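Local coordinates for uncharacterized protein DUF1470 (Jannaschia sp. CCS1, PDB 3H0N) that is of unknown function but binds zinc through a treble-clef zinc finger and may act as a stress-induced transcription regulator, at residues L133-E136 and I137-N141. Sequence-based numbering, arbitrary orientation.
Sequences LARE and IGHQN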
ATOM      1  N   LEU A 133       9.805   1.790   0.036  1.00  9.64           N
ATOM      2  CA  LEU A 133      10.767   0.754   0.437  1.00  9.18           C
ATOM      3  C   LEU A 133      10.177  -0.192   1.461  1.00  9.85           C
ATOM      4  O   LEU A 133      10.339  -1.414   1.372  1.00  9.29           O
ATOM      5  CB  LEU A 133      12.069   1.350   0.951  1.00  9.57           C
ATOM      6  CG  LEU A 133      12.846   2.131  -0.073  1.00 10.01           C
ATOM      7  CD1 LEU A 133      14.085   2.726   0.603  1.00 12.41           C
ATOM      8  CD2 LEU A 133      13.214   1.337  -1.305  1.00 11.60           C
ATOM      9  N   ALA A 134       9.481   0.358   2.452  1.00  8.62           N
ATOM     10  CA  ALA A 134       8.832  -0.462   3.487  1.00  9.16           C
ATOM     11  C   ALA A 134       7.863  -1.478   2.879  1.00  8.46           C
ATOM     12  O   ALA A 134       7.767  -2.624   3.333  1.00  9.98           O
ATOM     13  CB  ALA A 134       8.134   0.406   4.559  1.00 10.09           C
ATOM     14  N   ARG A 135       7.106  -1.029   1.891  1.00  9.31           N
ATOM     15  CA  ARG A 135       6.123  -1.897   1.256  1.00  9.69           C
ATOM     16  C   ARG A 135       6.760  -3.101   0.611  1.00  9.29           C
ATOM     17  O   ARG A 135       6.263  -4.218   0.651  1.00  9.84           O
ATOM     18  CB  ARG A 135       5.279  -1.098   0.276  1.00  9.40           C
ATOM     19  CG  ARG A 135       4.057  -1.861  -0.165  1.00 12.04           C
ATOM     20  CD  ARG A 135       3.377  -1.272  -1.353  1.00 13.96           C
ATOM     21  NE  ARG A 135       3.348   0.169  -1.388  1.00 12.16           N
ATOM     22  CZ  ARG A 135       3.305   0.859  -2.523  1.00 12.01           C
ATOM     23  NH1 ARG A 135       3.184   0.253  -3.674  1.00 12.77           N
ATOM     24  NH2 ARG A 135       3.360   2.173  -2.489  1.00 12.58           N
ATOM     25  N   GLU A 136       7.910  -2.884  -0.032  1.00 10.34           N
ATOM     26  CA  GLU A 136       8.598  -4.005  -0.661  1.00  9.71           C
ATOM     27  C   GLU A 136       9.172  -5.008   0.347  1.00  8.73           C
ATOM     28  O   GLU A 136       9.229  -6.200   0.064  1.00 10.48           O
ATOM     29  CB  GLU A 136       9.709  -3.519  -1.598  1.00 10.06           C
ATOM     30  CG  GLU A 136       9.238  -2.666  -2.781  1.00 11.46           C
ATOM     31  CD  GLU A 136       8.139  -3.264  -3.608  1.00 12.61           C
ATOM     32  OE1 GLU A 136       8.023  -4.512  -3.649  1.00 13.06           O
ATOM     33  OE2 GLU A 136       7.368  -2.460  -4.205  1.00 14.31           O
ATOM     34  N   ILE A 137       9.565  -4.531   1.534  1.00  9.54           N
ATOM     35  CA  ILE A 137       9.964  -5.422   2.611  1.00  9.79           C
ATOM     36  C   ILE A 137       8.731  -6.255   3.031  1.00  9.05           C
ATOM     37  O   ILE A 137       8.792  -7.467   3.153  1.00  9.37           O
ATOM     38  CB  ILE A 137      10.527  -4.635   3.809  1.00 10.23           C
ATOM     39  CG1 ILE A 137      11.817  -3.867   3.429  1.00 10.77           C
ATOM     40  CG2 ILE A 137      10.729  -5.537   5.034  1.00  9.98           C
ATOM     41  CD1 ILE A 137      12.266  -2.853   4.501  1.00 10.59           C
ATOM     42  N   GLY A 138       7.584  -5.597   3.210  1.00  9.70           N
ATOM     43  CA  GLY A 138       6.365  -6.318   3.552  1.00 11.13           C
ATOM     44  C   GLY A 138       5.949  -7.310   2.519  1.00 10.39           C
ATOM     45  O   GLY A 138       5.384  -8.381   2.843  1.00 10.97           O
ATOM     46  N   HIS A 139       6.224  -7.005   1.258  1.00  9.31           N
ATOM     47  CA  HIS A 139       5.873  -7.905   0.151  1.00  8.73           C
ATOM     48  C   HIS A 139       6.896  -8.995  -0.107  1.00  9.72           C
ATOM     49  O   HIS A 139       6.810  -9.720  -1.103  1.00 11.45           O
ATOM     50  CB  HIS A 139       5.590  -7.108  -1.143  1.00 10.94           C
ATOM     51  CG  HIS A 139       4.324  -6.288  -1.079  1.00 12.52           C
ATOM     52  ND1 HIS A 139       3.944  -5.405  -2.067  1.00 16.14           N
ATOM     53  CD2 HIS A 139       3.371  -6.217  -0.118  1.00 15.85           C
ATOM     54  CE1 HIS A 139       2.783  -4.857  -1.729  1.00 13.56           C
ATOM     55  NE2 HIS A 139       2.421  -5.317  -0.548  1.00 17.74           N
ATOM     56  N   GLN A 140       7.872  -9.136   0.797  1.00  9.92           N
ATOM     57  CA  GLN A 140       8.825 -10.232   0.788  1.00 10.10           C
ATOM     58  C   GLN A 140       9.759 -10.155  -0.423  1.00  8.71           C
ATOM     59  O   GLN A 140      10.201 -11.183  -0.958  1.00 10.61           O
ATOM     60  CB  GLN A 140       8.111 -11.588   0.840  1.00  9.22           C
ATOM     61  CG  GLN A 140       6.998 -11.681   1.922  1.00  8.95           C
ATOM     62  CD  GLN A 140       7.547 -11.456   3.289  1.00 10.91           C
ATOM     63  OE1 GLN A 140       8.393 -12.212   3.768  1.00 12.83           O
ATOM     64  NE2 GLN A 140       7.094 -10.367   3.949  1.00 10.96           N
ATOM     65  N   ASN A 141      10.089  -8.924  -0.819  1.00 10.07           N
ATOM     66  CA  ASN A 141      10.932  -8.661  -2.000  1.00  9.63           C
ATOM     67  C   ASN A 141      12.339  -8.182  -1.653  1.00 10.06           C
ATOM     68  O   ASN A 141      13.030  -7.633  -2.514  1.00 10.05           O
ATOM     69  CB  ASN A 141      10.250  -7.659  -2.914  1.00  8.90           C
ATOM     70  CG  ASN A 141       9.039  -8.205  -3.584  1.00  9.59           C
ATOM     71  OD1 ASN A 141       8.915  -9.424  -3.804  1.00 12.29           O
ATOM     72  ND2 ASN A 141       8.112  -7.310  -3.908  1.00 10.21           N
TER
HETATM   73  O   HOH W   1       5.414  -5.188  -4.264  1.00 18.30           O
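Glu136 OE1 is gripped by two groups at the end of helix 121-138: the amide of Asn141 gives it a hydrogen bond of 2.8 Å from ND2, and a water donates a second. The hydrogen bond from ND2 is nearly straight (161° at the hydrogen) and meets OE1 almost along its C-O axis, with carboxylate and amide close to coplanar. Glu136 reaches this position by folding back at chi2 (-52°), which brings OE1 round toward the helix end. The same water lies in the ring plane of His139, 2.7 Å from ND1, and so bridges imidazole and carboxylate. With OE2 in a salt bridge to Arg9, both oxygens of the carboxylate are held, and its negative charge is probably stabilised.

Beneath this side-chain pair the backbone closes a Schellman motif. Asn141 N bonds to Glu136 O at 3.0 Å, Gln140 N bonds to Ile137 O, and Gln140, with its positive phi of 67°, is the C-prime residue; its NE2 also bonds to Gly138 O, approaching from above the carbonyl plane.

On the neighbouring flank, Arg135 and His139 run side by side. Arg135 CG makes a CH-pi contact over the imidazole face, 3.9 Å from its centroid, while Arg135 O, which accepts the hydrogen bond of His139 N, lies over the same face toward the rim, 3.3 Å from His139 CG. Beyond CD the chain turns away from the ring, back along the helix, to a salt bridge with Glu131 and the carbonyl of Glu8.

Leu133 and Ile137, one turn apart, both pack on helices 58-78 and 82-95; Leu133 also touches helix 10-22, as does Glu136, and Ile137 meets Trp110 of the second subunit, so that this helix end lies between the chain's own helices and the dimer partner.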